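Local structure of muconate lactonizing enzyme (Corynebacterium glutamicum, 3I4K) at residues A[41-46]-A[115-120]; A[58-63]-A[202-207]; A[62-67]-A[104-109]; A[157-160]-A[164-167]; A[332-337]-A[345-350]. The protein is a magnesium-binding member of the enolase superfamily, joining an N-terminal capping domain of sheet and helices to a C-terminal barrel domain. All coordinates share one frame; numbering follows the deposited sequence.

Contact 1 (A[41-46]-A[115-120]); sequences VHLENG and HDAWAR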
# COMPACT_ATOMS: atom_id res chain seq x y z
N VAL A 41 -21.33 -9.34 6.04
CA VAL A 41 -21.81 -8.57 4.91
C VAL A 41 -22.54 -9.55 3.98
O VAL A 41 -21.95 -10.52 3.50
CB VAL A 41 -20.65 -7.87 4.17
CG1 VAL A 41 -21.14 -7.23 2.87
CG2 VAL A 41 -20.07 -6.78 5.07
N HIS A 42 -23.82 -9.29 3.77
CA HIS A 42 -24.69 -10.13 2.95
C HIS A 42 -24.88 -9.53 1.57
O HIS A 42 -25.42 -8.44 1.41
CB HIS A 42 -26.04 -10.28 3.65
CG HIS A 42 -25.93 -10.80 5.05
ND1 HIS A 42 -25.78 -12.14 5.35
CD2 HIS A 42 -25.89 -10.15 6.24
CE1 HIS A 42 -25.67 -12.29 6.65
NE2 HIS A 42 -25.73 -11.10 7.22
N LEU A 43 -24.44 -10.28 0.56
CA LEU A 43 -24.53 -9.83 -0.82
C LEU A 43 -25.74 -10.40 -1.56
O LEU A 43 -26.16 -11.53 -1.32
CB LEU A 43 -23.25 -10.19 -1.58
CG LEU A 43 -21.93 -9.59 -1.08
CD1 LEU A 43 -20.81 -10.02 -2.02
CD2 LEU A 43 -22.03 -8.08 -1.03
N GLU A 44 -26.27 -9.60 -2.48
CA GLU A 44 -27.41 -9.96 -3.30
C GLU A 44 -27.34 -11.40 -3.82
O GLU A 44 -28.34 -12.11 -3.84
CB GLU A 44 -27.52 -8.99 -4.48
CG GLU A 44 -28.64 -9.29 -5.45
CD GLU A 44 -29.97 -9.37 -4.75
OE1 GLU A 44 -30.32 -8.40 -4.03
OE2 GLU A 44 -30.68 -10.39 -4.91
N ASN A 45 -26.15 -11.82 -4.23
CA ASN A 45 -25.94 -13.17 -4.75
C ASN A 45 -25.91 -14.24 -3.67
O ASN A 45 -25.42 -15.34 -3.89
CB ASN A 45 -24.63 -13.22 -5.56
CG ASN A 45 -23.44 -12.73 -4.76
OD1 ASN A 45 -22.30 -12.76 -5.23
ND2 ASN A 45 -23.69 -12.26 -3.54
N GLY A 46 -26.41 -13.90 -2.49
CA GLY A 46 -26.45 -14.86 -1.39
C GLY A 46 -25.17 -15.09 -0.60
O GLY A 46 -25.22 -15.67 0.48
N HIS A 115 -14.08 -7.81 2.14
CA HIS A 115 -13.06 -8.54 1.42
C HIS A 115 -13.49 -10.00 1.28
O HIS A 115 -13.37 -10.59 0.21
CB HIS A 115 -11.72 -8.46 2.15
CG HIS A 115 -10.91 -7.25 1.80
ND1 HIS A 115 -10.04 -7.21 0.73
CD2 HIS A 115 -10.86 -6.02 2.37
CE1 HIS A 115 -9.49 -6.01 0.66
NE2 HIS A 115 -9.97 -5.27 1.65
N ASP A 116 -13.99 -10.57 2.38
CA ASP A 116 -14.44 -11.96 2.37
C ASP A 116 -15.57 -12.14 1.35
O ASP A 116 -15.47 -12.96 0.44
CB ASP A 116 -14.91 -12.35 3.79
CG ASP A 116 -15.06 -13.86 3.97
OD1 ASP A 116 -14.27 -14.63 3.38
OD2 ASP A 116 -15.95 -14.26 4.75
N ALA A 117 -16.63 -11.34 1.48
CA ALA A 117 -17.77 -11.41 0.58
C ALA A 117 -17.37 -11.30 -0.89
O ALA A 117 -17.93 -11.98 -1.75
CB ALA A 117 -18.77 -10.31 0.93
N TRP A 118 -16.39 -10.44 -1.18
CA TRP A 118 -15.92 -10.23 -2.55
C TRP A 118 -15.04 -11.38 -3.05
O TRP A 118 -15.22 -11.87 -4.17
CB TRP A 118 -15.16 -8.90 -2.61
CG TRP A 118 -15.01 -8.31 -3.99
CD1 TRP A 118 -15.71 -8.67 -5.12
CD2 TRP A 118 -14.17 -7.22 -4.37
NE1 TRP A 118 -15.34 -7.86 -6.17
CE2 TRP A 118 -14.40 -6.96 -5.74
CE3 TRP A 118 -13.23 -6.43 -3.68
CZ2 TRP A 118 -13.73 -5.95 -6.43
CZ3 TRP A 118 -12.57 -5.43 -4.37
CH2 TRP A 118 -12.83 -5.20 -5.74
N ALA A 119 -14.09 -11.82 -2.23
CA ALA A 119 -13.21 -12.91 -2.62
C ALA A 119 -13.98 -14.21 -2.85
O ALA A 119 -13.64 -15.00 -3.74
CB ALA A 119 -12.13 -13.12 -1.56
N ARG A 120 -15.02 -14.45 -2.05
CA ARG A 120 -15.82 -15.66 -2.22
C ARG A 120 -16.68 -15.53 -3.48
O ARG A 120 -16.84 -16.50 -4.23
CB ARG A 120 -16.71 -15.89 -0.99
CG ARG A 120 -15.94 -16.43 0.22
CD ARG A 120 -16.82 -16.52 1.45
NE ARG A 120 -16.08 -17.00 2.62
CZ ARG A 120 -15.68 -18.26 2.78
NH1 ARG A 120 -15.95 -19.17 1.85
NH2 ARG A 120 -14.98 -18.60 3.85

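Contact 2 (A[58-63]-A[202-207]); sequences GPWWGG and NARWDR. With ACY (acetic acid), chain I.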
# COMPACT_ATOMS: atom_id res chain seq x y z
N GLY A 58 -10.56 -6.06 26.33
CA GLY A 58 -11.52 -5.00 26.60
C GLY A 58 -11.06 -3.60 26.19
O GLY A 58 -10.03 -3.45 25.53
N PRO A 59 -11.80 -2.56 26.57
CA PRO A 59 -11.42 -1.19 26.20
C PRO A 59 -10.18 -0.65 26.91
O PRO A 59 -9.77 0.48 26.66
CB PRO A 59 -12.68 -0.39 26.50
CG PRO A 59 -13.26 -1.13 27.69
CD PRO A 59 -13.10 -2.57 27.26
N TRP A 60 -9.57 -1.45 27.78
CA TRP A 60 -8.37 -1.01 28.50
C TRP A 60 -7.21 -0.84 27.52
O TRP A 60 -6.30 -0.05 27.75
CB TRP A 60 -7.96 -2.04 29.56
CG TRP A 60 -7.52 -3.35 28.96
CD1 TRP A 60 -8.32 -4.39 28.59
CD2 TRP A 60 -6.19 -3.69 28.54
NE1 TRP A 60 -7.57 -5.36 27.95
CE2 TRP A 60 -6.26 -4.96 27.91
CE3 TRP A 60 -4.94 -3.05 28.63
CZ2 TRP A 60 -5.14 -5.60 27.38
CZ3 TRP A 60 -3.83 -3.69 28.10
CH2 TRP A 60 -3.93 -4.95 27.48
N TRP A 61 -7.24 -1.60 26.43
CA TRP A 61 -6.17 -1.54 25.44
C TRP A 61 -6.14 -0.21 24.69
O TRP A 61 -5.11 0.46 24.65
CB TRP A 61 -6.29 -2.70 24.45
CG TRP A 61 -5.01 -2.97 23.69
CD1 TRP A 61 -4.06 -3.90 23.98
CD2 TRP A 61 -4.52 -2.25 22.54
NE1 TRP A 61 -3.01 -3.81 23.09
CE2 TRP A 61 -3.27 -2.81 22.20
CE3 TRP A 61 -5.02 -1.18 21.78
CZ2 TRP A 61 -2.51 -2.34 21.12
CZ3 TRP A 61 -4.26 -0.72 20.71
CH2 TRP A 61 -3.02 -1.30 20.39
N GLY A 62 -7.27 0.19 24.10
CA GLY A 62 -7.28 1.42 23.34
C GLY A 62 -8.54 2.26 23.34
O GLY A 62 -8.62 3.24 22.61
N GLY A 63 -9.54 1.89 24.14
CA GLY A 63 -10.75 2.69 24.18
C GLY A 63 -11.94 2.17 23.40
O GLY A 63 -13.05 2.71 23.51
N ASN A 202 2.34 -3.41 27.43
CA ASN A 202 1.14 -2.68 27.05
C ASN A 202 1.10 -1.24 27.56
O ASN A 202 0.10 -0.79 28.10
CB ASN A 202 -0.10 -3.45 27.53
CG ASN A 202 -0.47 -4.59 26.60
OD1 ASN A 202 -0.90 -4.37 25.47
ND2 ASN A 202 -0.28 -5.82 27.07
N ALA A 203 2.21 -0.53 27.37
CA ALA A 203 2.33 0.88 27.75
C ALA A 203 2.04 1.18 29.21
O ALA A 203 1.79 2.33 29.55
CB ALA A 203 1.41 1.73 26.87
N ARG A 204 2.09 0.17 30.08
CA ARG A 204 1.79 0.41 31.49
C ARG A 204 2.97 0.71 32.43
O ARG A 204 2.80 0.72 33.65
CB ARG A 204 0.93 -0.74 32.03
CG ARG A 204 -0.47 -0.79 31.38
CD ARG A 204 -1.07 0.60 31.30
NE ARG A 204 -2.53 0.66 31.17
CZ ARG A 204 -3.21 0.35 30.07
NH1 ARG A 204 -2.59 -0.07 28.98
NH2 ARG A 204 -4.54 0.49 30.07
N TRP A 205 4.15 0.96 31.89
CA TRP A 205 5.29 1.35 32.72
C TRP A 205 5.57 2.79 32.31
O TRP A 205 5.40 3.13 31.14
CB TRP A 205 6.54 0.52 32.42
CG TRP A 205 6.73 -0.66 33.31
CD1 TRP A 205 5.80 -1.23 34.15
CD2 TRP A 205 7.91 -1.45 33.43
NE1 TRP A 205 6.35 -2.32 34.78
CE2 TRP A 205 7.64 -2.48 34.36
CE3 TRP A 205 9.18 -1.39 32.84
CZ2 TRP A 205 8.59 -3.44 34.71
CZ3 TRP A 205 10.13 -2.34 33.19
CH2 TRP A 205 9.83 -3.35 34.11
N ASP A 206 5.99 3.63 33.26
CA ASP A 206 6.31 5.00 32.88
C ASP A 206 7.74 5.01 32.37
O ASP A 206 8.46 4.02 32.51
CB ASP A 206 6.12 6.01 34.05
CG ASP A 206 6.97 5.70 35.28
OD1 ASP A 206 8.00 5.03 35.18
OD2 ASP A 206 6.59 6.18 36.37
N ARG A 207 8.15 6.10 31.75
CA ARG A 207 9.49 6.21 31.20
C ARG A 207 10.58 5.90 32.21
O ARG A 207 11.46 5.10 31.94
CB ARG A 207 9.71 7.60 30.61
CG ARG A 207 11.14 7.88 30.19
CD ARG A 207 11.35 9.38 30.01
NE ARG A 207 12.76 9.74 29.83
CZ ARG A 207 13.35 9.76 28.64
NH1 ARG A 207 12.65 9.46 27.57
NH2 ARG A 207 14.63 10.11 28.52
C ACY I . -1.11 -6.96 22.40
O ACY I . -1.07 -5.88 22.97
OXT ACY I . -0.05 -7.40 21.73
CH3 ACY I . -2.35 -7.81 22.46
O HOH W 1 -2.99 -0.23 25.84

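Contact 3 (A[62-67]-A[104-109]); sequences GGESVE and RYAKAA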
# COMPACT_ATOMS: atom_id res chain seq x y z
N GLY A 62 -7.27 0.19 24.10
CA GLY A 62 -7.28 1.42 23.34
C GLY A 62 -8.54 2.26 23.34
O GLY A 62 -8.62 3.24 22.61
N GLY A 63 -9.54 1.89 24.14
CA GLY A 63 -10.75 2.69 24.18
C GLY A 63 -11.94 2.17 23.40
O GLY A 63 -13.05 2.71 23.51
N GLU A 64 -11.72 1.15 22.58
CA GLU A 64 -12.81 0.57 21.82
C GLU A 64 -13.15 -0.78 22.40
O GLU A 64 -12.27 -1.49 22.91
CB GLU A 64 -12.42 0.39 20.35
CG GLU A 64 -12.59 1.64 19.53
CD GLU A 64 -12.34 1.38 18.06
OE1 GLU A 64 -11.19 1.62 17.59
OE2 GLU A 64 -13.29 0.92 17.39
N SER A 65 -14.43 -1.15 22.34
CA SER A 65 -14.85 -2.44 22.85
C SER A 65 -15.95 -3.01 21.96
O SER A 65 -16.57 -2.29 21.16
CB SER A 65 -15.38 -2.32 24.28
OG SER A 65 -16.61 -1.64 24.30
N VAL A 66 -16.20 -4.30 22.12
CA VAL A 66 -17.23 -4.96 21.35
C VAL A 66 -18.52 -4.13 21.39
O VAL A 66 -19.19 -3.98 20.37
CB VAL A 66 -17.47 -6.40 21.90
CG1 VAL A 66 -17.61 -6.37 23.42
CG2 VAL A 66 -18.70 -6.99 21.26
N GLU A 67 -18.86 -3.57 22.56
CA GLU A 67 -20.07 -2.75 22.68
C GLU A 67 -19.93 -1.48 21.84
O GLU A 67 -20.84 -1.10 21.10
CB GLU A 67 -20.32 -2.34 24.14
CG GLU A 67 -20.58 -3.48 25.14
CD GLU A 67 -19.32 -4.13 25.62
OE1 GLU A 67 -18.29 -3.43 25.69
OE2 GLU A 67 -19.35 -5.34 25.95
N ARG A 104 -10.81 2.84 14.33
CA ARG A 104 -10.25 1.88 13.38
C ARG A 104 -10.67 0.43 13.64
O ARG A 104 -10.97 -0.30 12.70
CB ARG A 104 -8.72 1.96 13.38
CG ARG A 104 -8.17 3.31 12.93
CD ARG A 104 -8.60 3.68 11.52
NE ARG A 104 -7.72 4.70 10.94
CZ ARG A 104 -7.84 5.20 9.71
NH1 ARG A 104 -8.82 4.79 8.91
NH2 ARG A 104 -6.96 6.10 9.28
N TYR A 105 -10.68 0.01 14.90
CA TYR A 105 -11.06 -1.36 15.21
C TYR A 105 -12.45 -1.71 14.66
O TYR A 105 -12.65 -2.78 14.09
CB TYR A 105 -11.01 -1.61 16.72
CG TYR A 105 -9.61 -1.85 17.25
CD1 TYR A 105 -9.02 -3.10 17.15
CD2 TYR A 105 -8.89 -0.83 17.86
CE1 TYR A 105 -7.74 -3.34 17.65
CE2 TYR A 105 -7.60 -1.06 18.36
CZ TYR A 105 -7.03 -2.31 18.25
OH TYR A 105 -5.77 -2.55 18.77
N ALA A 106 -13.41 -0.80 14.81
CA ALA A 106 -14.76 -1.03 14.32
C ALA A 106 -14.74 -1.15 12.79
O ALA A 106 -15.37 -2.04 12.21
CB ALA A 106 -15.68 0.10 14.75
N LYS A 107 -14.01 -0.23 12.15
CA LYS A 107 -13.90 -0.20 10.70
C LYS A 107 -13.24 -1.44 10.13
O LYS A 107 -13.62 -1.92 9.06
CB LYS A 107 -13.14 1.06 10.27
CG LYS A 107 -13.86 2.36 10.60
CD LYS A 107 -12.97 3.58 10.38
CE LYS A 107 -13.73 4.89 10.56
NZ LYS A 107 -12.83 6.08 10.58
N ALA A 108 -12.24 -1.98 10.83
CA ALA A 108 -11.54 -3.16 10.34
C ALA A 108 -12.50 -4.32 10.07
O ALA A 108 -12.32 -5.08 9.11
CB ALA A 108 -10.48 -3.58 11.34
N ALA A 109 -13.52 -4.47 10.91
CA ALA A 109 -14.48 -5.55 10.72
C ALA A 109 -15.22 -5.36 9.40
O ALA A 109 -15.37 -6.30 8.63
CB ALA A 109 -15.47 -5.59 11.87

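Contact 4 (A[157-160]-A[164-167]); sequences EERI and GNRS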
# COMPACT_ATOMS: atom_id res chain seq x y z
N GLU A 157 7.88 -24.94 28.15
CA GLU A 157 8.34 -26.32 27.90
C GLU A 157 7.27 -27.10 27.13
O GLU A 157 7.56 -27.79 26.15
CB GLU A 157 8.60 -27.04 29.22
CG GLU A 157 9.57 -26.34 30.14
CD GLU A 157 10.98 -26.34 29.61
OE1 GLU A 157 11.16 -26.05 28.41
OE2 GLU A 157 11.91 -26.62 30.40
N GLU A 158 6.03 -26.99 27.59
CA GLU A 158 4.93 -27.68 26.95
C GLU A 158 4.79 -27.22 25.51
O GLU A 158 4.77 -28.03 24.58
CB GLU A 158 3.63 -27.44 27.72
CG GLU A 158 2.40 -28.06 27.07
CD GLU A 158 1.18 -28.05 27.99
OE1 GLU A 158 0.85 -26.97 28.54
OE2 GLU A 158 0.55 -29.12 28.15
N ARG A 159 4.72 -25.90 25.32
CA ARG A 159 4.58 -25.33 23.98
C ARG A 159 5.72 -25.77 23.06
O ARG A 159 5.48 -26.16 21.91
CB ARG A 159 4.54 -23.80 24.05
CG ARG A 159 3.30 -23.22 24.73
CD ARG A 159 2.02 -23.56 23.97
NE ARG A 159 2.11 -23.21 22.56
CZ ARG A 159 1.08 -23.19 21.72
NH1 ARG A 159 -0.14 -23.49 22.16
NH2 ARG A 159 1.25 -22.86 20.45
N ILE A 160 6.95 -25.72 23.56
CA ILE A 160 8.09 -26.11 22.74
C ILE A 160 7.91 -27.53 22.22
O ILE A 160 8.03 -27.79 21.02
CB ILE A 160 9.41 -26.05 23.54
CG1 ILE A 160 9.78 -24.59 23.82
CG2 ILE A 160 10.53 -26.74 22.77
CD1 ILE A 160 11.03 -24.41 24.65
N GLY A 164 6.22 -26.54 18.86
CA GLY A 164 7.47 -26.12 18.25
C GLY A 164 7.80 -24.64 18.21
O GLY A 164 8.75 -24.26 17.52
N ASN A 165 7.06 -23.81 18.94
CA ASN A 165 7.34 -22.37 18.94
C ASN A 165 8.80 -22.11 19.30
O ASN A 165 9.30 -22.62 20.30
CB ASN A 165 6.44 -21.63 19.93
CG ASN A 165 4.97 -21.93 19.72
OD1 ASN A 165 4.43 -22.87 20.32
ND2 ASN A 165 4.33 -21.15 18.86
N ARG A 166 9.47 -21.32 18.46
CA ARG A 166 10.87 -21.00 18.67
C ARG A 166 11.02 -19.63 19.34
O ARG A 166 12.12 -19.21 19.69
CB ARG A 166 11.60 -21.00 17.33
CG ARG A 166 11.20 -22.16 16.42
CD ARG A 166 12.40 -22.68 15.67
NE ARG A 166 13.47 -23.07 16.59
CZ ARG A 166 14.66 -23.53 16.22
NH1 ARG A 166 14.96 -23.64 14.93
NH2 ARG A 166 15.56 -23.87 17.14
N SER A 167 9.90 -18.93 19.51
CA SER A 167 9.91 -17.62 20.15
C SER A 167 8.70 -17.46 21.07
O SER A 167 7.58 -17.91 20.75
CB SER A 167 9.92 -16.50 19.09
OG SER A 167 8.66 -16.38 18.44

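Contact 5 (A[332-337]-A[345-350]); sequences GPQLLK and FEYKDG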
# COMPACT_ATOMS: atom_id res chain seq x y z
N GLY A 332 -4.20 -16.67 18.17
CA GLY A 332 -5.52 -16.46 18.74
C GLY A 332 -6.37 -17.71 18.87
O GLY A 332 -6.73 -18.10 19.99
N PRO A 333 -6.69 -18.38 17.75
CA PRO A 333 -7.50 -19.61 17.72
C PRO A 333 -7.11 -20.64 18.78
O PRO A 333 -7.97 -21.30 19.35
CB PRO A 333 -7.29 -20.12 16.30
CG PRO A 333 -7.18 -18.84 15.52
CD PRO A 333 -6.25 -18.02 16.39
N GLN A 334 -5.81 -20.76 19.05
CA GLN A 334 -5.32 -21.72 20.03
C GLN A 334 -5.66 -21.34 21.47
O GLN A 334 -5.82 -22.22 22.32
CB GLN A 334 -3.81 -21.88 19.91
CG GLN A 334 -3.35 -22.52 18.61
CD GLN A 334 -1.90 -22.94 18.66
OE1 GLN A 334 -1.00 -22.12 18.86
NE2 GLN A 334 -1.65 -24.24 18.49
N LEU A 335 -5.77 -20.04 21.74
CA LEU A 335 -6.08 -19.56 23.08
C LEU A 335 -7.54 -19.81 23.43
O LEU A 335 -7.91 -19.89 24.61
CB LEU A 335 -5.77 -18.07 23.18
CG LEU A 335 -5.76 -17.45 24.57
CD1 LEU A 335 -4.67 -18.10 25.40
CD2 LEU A 335 -5.52 -15.95 24.48
N LEU A 336 -8.38 -19.93 22.41
CA LEU A 336 -9.80 -20.18 22.61
C LEU A 336 -10.00 -21.64 23.02
O LEU A 336 -9.34 -22.54 22.50
CB LEU A 336 -10.57 -19.91 21.33
CG LEU A 336 -10.41 -18.54 20.68
CD1 LEU A 336 -11.12 -18.52 19.34
CD2 LEU A 336 -10.98 -17.47 21.60
N LYS A 337 -10.91 -21.87 23.96
CA LYS A 337 -11.19 -23.23 24.41
C LYS A 337 -12.11 -23.92 23.40
O LYS A 337 -12.25 -25.14 23.40
CB LYS A 337 -11.82 -23.19 25.81
CG LYS A 337 -12.00 -24.55 26.46
CD LYS A 337 -12.45 -24.41 27.91
CE LYS A 337 -13.74 -23.59 28.02
NZ LYS A 337 -14.87 -24.18 27.23
N PHE A 345 -7.11 -24.97 12.12
CA PHE A 345 -5.86 -24.41 11.64
C PHE A 345 -4.78 -25.45 11.90
O PHE A 345 -4.93 -26.29 12.78
CB PHE A 345 -5.52 -23.12 12.39
CG PHE A 345 -6.40 -21.96 12.02
CD1 PHE A 345 -6.19 -21.26 10.84
CD2 PHE A 345 -7.44 -21.57 12.85
CE1 PHE A 345 -7.01 -20.19 10.49
CE2 PHE A 345 -8.27 -20.49 12.52
CZ PHE A 345 -8.05 -19.80 11.33
N GLU A 346 -3.69 -25.40 11.14
CA GLU A 346 -2.62 -26.37 11.34
C GLU A 346 -1.40 -25.71 11.93
O GLU A 346 -0.64 -25.05 11.23
CB GLU A 346 -2.23 -27.03 10.01
CG GLU A 346 -3.40 -27.53 9.20
CD GLU A 346 -2.96 -28.27 7.96
OE1 GLU A 346 -3.80 -28.44 7.05
OE2 GLU A 346 -1.78 -28.69 7.89
N TYR A 347 -1.21 -25.90 13.24
CA TYR A 347 -0.07 -25.33 13.95
C TYR A 347 0.93 -26.44 14.22
O TYR A 347 0.68 -27.31 15.05
CB TYR A 347 -0.50 -24.74 15.29
CG TYR A 347 -1.30 -23.47 15.19
CD1 TYR A 347 -0.68 -22.22 15.09
CD2 TYR A 347 -2.70 -23.51 15.20
CE1 TYR A 347 -1.42 -21.05 15.00
CE2 TYR A 347 -3.45 -22.35 15.12
CZ TYR A 347 -2.81 -21.12 15.02
OH TYR A 347 -3.57 -19.98 14.93
N LYS A 348 2.06 -26.41 13.53
CA LYS A 348 3.08 -27.41 13.75
C LYS A 348 4.47 -26.85 13.50
O LYS A 348 4.65 -25.97 12.66
CB LYS A 348 2.85 -28.65 12.87
CG LYS A 348 2.93 -28.41 11.38
CD LYS A 348 2.74 -29.72 10.61
CE LYS A 348 2.75 -29.49 9.10
NZ LYS A 348 2.48 -30.75 8.34
N ASP A 349 5.44 -27.36 14.25
CA ASP A 349 6.82 -26.93 14.12
C ASP A 349 7.00 -25.41 14.21
O ASP A 349 7.80 -24.82 13.48
CB ASP A 349 7.39 -27.45 12.79
CG ASP A 349 7.30 -28.96 12.68
OD1 ASP A 349 7.90 -29.65 13.54
OD2 ASP A 349 6.64 -29.46 11.74
N GLY A 350 6.25 -24.78 15.11
CA GLY A 350 6.37 -23.35 15.31
C GLY A 350 5.74 -22.49 14.23
O GLY A 350 5.97 -21.28 14.18

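Contact 1 (A[41-46]-A[115-120])
Leu43 lays its CD1 methyl on the methyl of Ala117, the two carbons 3.6 Å apart, and the same CD1 lies 3.5 Å from the carbonyl O of Ala117. Leu43 CG follows at 3.8 Å from Ala117 CB, so one branch and the branch point together face the helix. The first torsion explains this approach: CG stands anti to the carbonyl carbon (chi1 -61°) on a side chain that already leaves the strand toward the helix. Val41, two residues earlier on the same strand face, adds a looser touch, with CG1 4.3 Å from Ala117 CB. At the strand's end, a type I turn from Leu43 to Gly46 is closed by Gly46 N bonding to Leu43 O.

Around this shell, Ile8 of strand 8-25 packs on both Val41 and Leu43, while Ser121 OG bonds to Ala117 O and Asn45 OD1. On the helix, Asp116 and Arg120 form a salt bridge whose hydrogen bonds are weak, and the carboxylate also takes N-H groups from Tyr50 and Leu360.

With no hydrogen bond crossing it and only 124 Å² buried, the contact rests on methyl groups: alanine gives helix 104-121 a small surface on which the strand's aliphatic side chains can settle.

Contact 2 (A[58-63]-A[202-207])
Trp60 turns the six-membered end of its indole edge-on to the side chain of Asn202: CH2 lies 3.6 Å from Asn202 CG, CB of Asn202 sits near the ring plane, and ring and amide planes stand 81° apart. The indole reaches across because CG occupies the position between the backbone N and the carbonyl carbon (chi1 66°), which also lays one ring face over CB of the following Trp61.

Arg204 supplies the direct polar link. Its NH2 donates to the carbonyl O of Trp60 over 3.0 Å in a nearly straight bond (172°). The acceptor lies in the guanidinium plane, whereas the donor is tilted from the carbonyl plane. A bend at chi2 brings the chain back over its own loop, where NH1 donates to Asn202 O at 2.9 Å. These two bonds from separate nitrogens restrict the rotation of the guanidinium, and a water accepts from NH1 at 3.2 Å, its 2.5 Å to Trp61 O being doubtfully short.

The indole N-H of Trp61 is taken by acetic acid, with NE1 2.8 Å from its O; Lys169 holds the same molecule. Asn202 N bonds to Asp200, a magnesium ligand with Glu226 and Asp251; the Asn202 side chain, not a ligand, lies about 4 Å from the ion. A capping-domain loop thus meets a loop after barrel strand 196-200 beside the metal, as is typical of enolase-superfamily active sites.

Contact 3 (A[62-67]-A[104-109])
Glu64 carries the hydrogen bonding, both carboxylate oxygens being used on successive backbone N-H groups. OE1 accepts from Tyr105 N at 3.2 Å and OE2 from Ala106 N at 3.1 Å. Each oxygen is met on its syn side, the donors a little out of the carboxylate plane, and the N-H...O angles near 140° mark both bonds as bent. The side chain is extended beyond CG, which lets it span the distance from its loop to the helix.

The N-H groups gripped belong to the first turn of helix 104-121, so the carboxylate closes on that turn from a distant part of the chain. The positive end of the helix dipole would probably stabilise its negative charge. The next residue, Ser65, is the N-cap of helix 66-81, its OG accepting from Thr68 N and donating to Glu67 OE1 over 2.8 Å. One short loop of the capping domain therefore touches the first turn of one helix and caps the other.

Van der Waals contacts centre on Tyr105. OE1 of Glu64 lies 3.3 Å from Tyr105 CB and 3.4 Å from its CD2, at the edge of the ring, with carboxylate and ring planes 72° apart. Ala106 CB approaches OE2 at 3.7 Å. The Tyr105 ring meets Trp255 edge-to-face, and Met69 of helix 66-81 packs on Glu64, Tyr105 and Ala106.

Contact 4 (A[157-160]-A[164-167])
Arg159 and Ile160, in the last turns of helix 149-163, meet Gly164 and Asn165, where the chain turns toward strand 167-171. This is the helix-to-strand return of a beta-alpha-beta crossover in the barrel domain, the helix linking the parallel neighbours 137-144 and 167-171. Gly164 is the first residue to leave the helical conformation, and its positive phi of 78° turns the chain away from the helix axis.

Backbone bonding across the turn is divided. Gly164 N points between two carbonyls, Arg159 O at 3.2 Å and Ile160 O at 3.1 Å, and both bonds are weak.

Side-chain bonding is firmer. Arg159 grips Asn165 side-on, NE and NH2 each donating to the single oxygen OD1 over 3.2 Å, with N-H...O angles of 148°. The oxygen lies close to the guanidinium plane, but the donors do not reach it alike: NE stands above the plane of the amide carbonyl, whereas NH2 is only tilted from it. Bends at chi2 and chi3 curl the arginine toward the C-terminal end of its helix, where the amide lies.

Both polar groups have further partners. NH2 of Arg159 also donates to Gln334 OE1, Asn165 ND2 bonds to Val140 O, and the guanidinium makes a cation-pi contact with Trp142. The buried amide is thus held at both ends, tying the turn to strand 137-144.

Carbon-to-oxygen contacts complete the turn: Gly164 CA directs a hydrogen at Ile160 O from 3.3 Å, and Ile160 CG1 reaches Asn165 O at 4.1 Å.

Contact 5 (A[332-337]-A[345-350])
Gln334 leaves its helix with CB directed toward Tyr347, and the atoms beyond run across one face of the phenol ring. CG is the first to land: it sits 3.8 Å from the ring centroid and 22° off the normal, a CH-pi contact, with CE2 its nearest ring atom. CD follows 3.5 Å above the plane, offset toward the rim. At the tip, the amide lies almost flat on the ring, the two planes 14° apart and stacked. NE2 comes within 3.4 Å of Tyr347 CG, while OE1 passes CD1 at 3.8 Å and bonds to Arg159 NH2 of helix 149-163. The extended chain (chi2 -167°) keeps CG and the amide over the same ring face.

Pro333 fills the neighbouring position on the helix. Its CG packs 3.6 Å from Phe345 CE2, approaching that ring obliquely, and its CD lies 3.6 Å from Tyr347 OH, whose hydroxyl is held by the carbonyl O of Leu330. Phe163 packs on both Gln334 and Tyr347.

No hydrogen bond joins the two segments themselves, so short helix 332-335 and edge strand 347-348 meet through stacking and apolar contact. For the glutamine this implies a division of labour: its aliphatic part and flat amide cover the tyrosine, while OE1 serves the arginine, whose pull would probably polarise the amide and help fix its rotation.

Overall arrangement
Two contacts lie in each domain and contact 2 joins them. Contacts 1 and 3 belong to the capping domain and share helix 104-121, with centres 22 Å apart and contact 3 nested in the chain loop closed by contact 1. Contact 2 starts from the same loop as contact 3, sharing Gly62 and Gly63, but crosses to the barrel beside the magnesium site. Contacts 4 and 5 follow in series within the barrel domain, 12 Å apart between centres and joined through Arg159 and Gln334. Contacts 1 and 4 are about 38 Å apart between centres. The metal-side loops are linked to the capping helices, while contacts 4 and 5 tie helix 149-163 to helix 332-335 and strand 347-348.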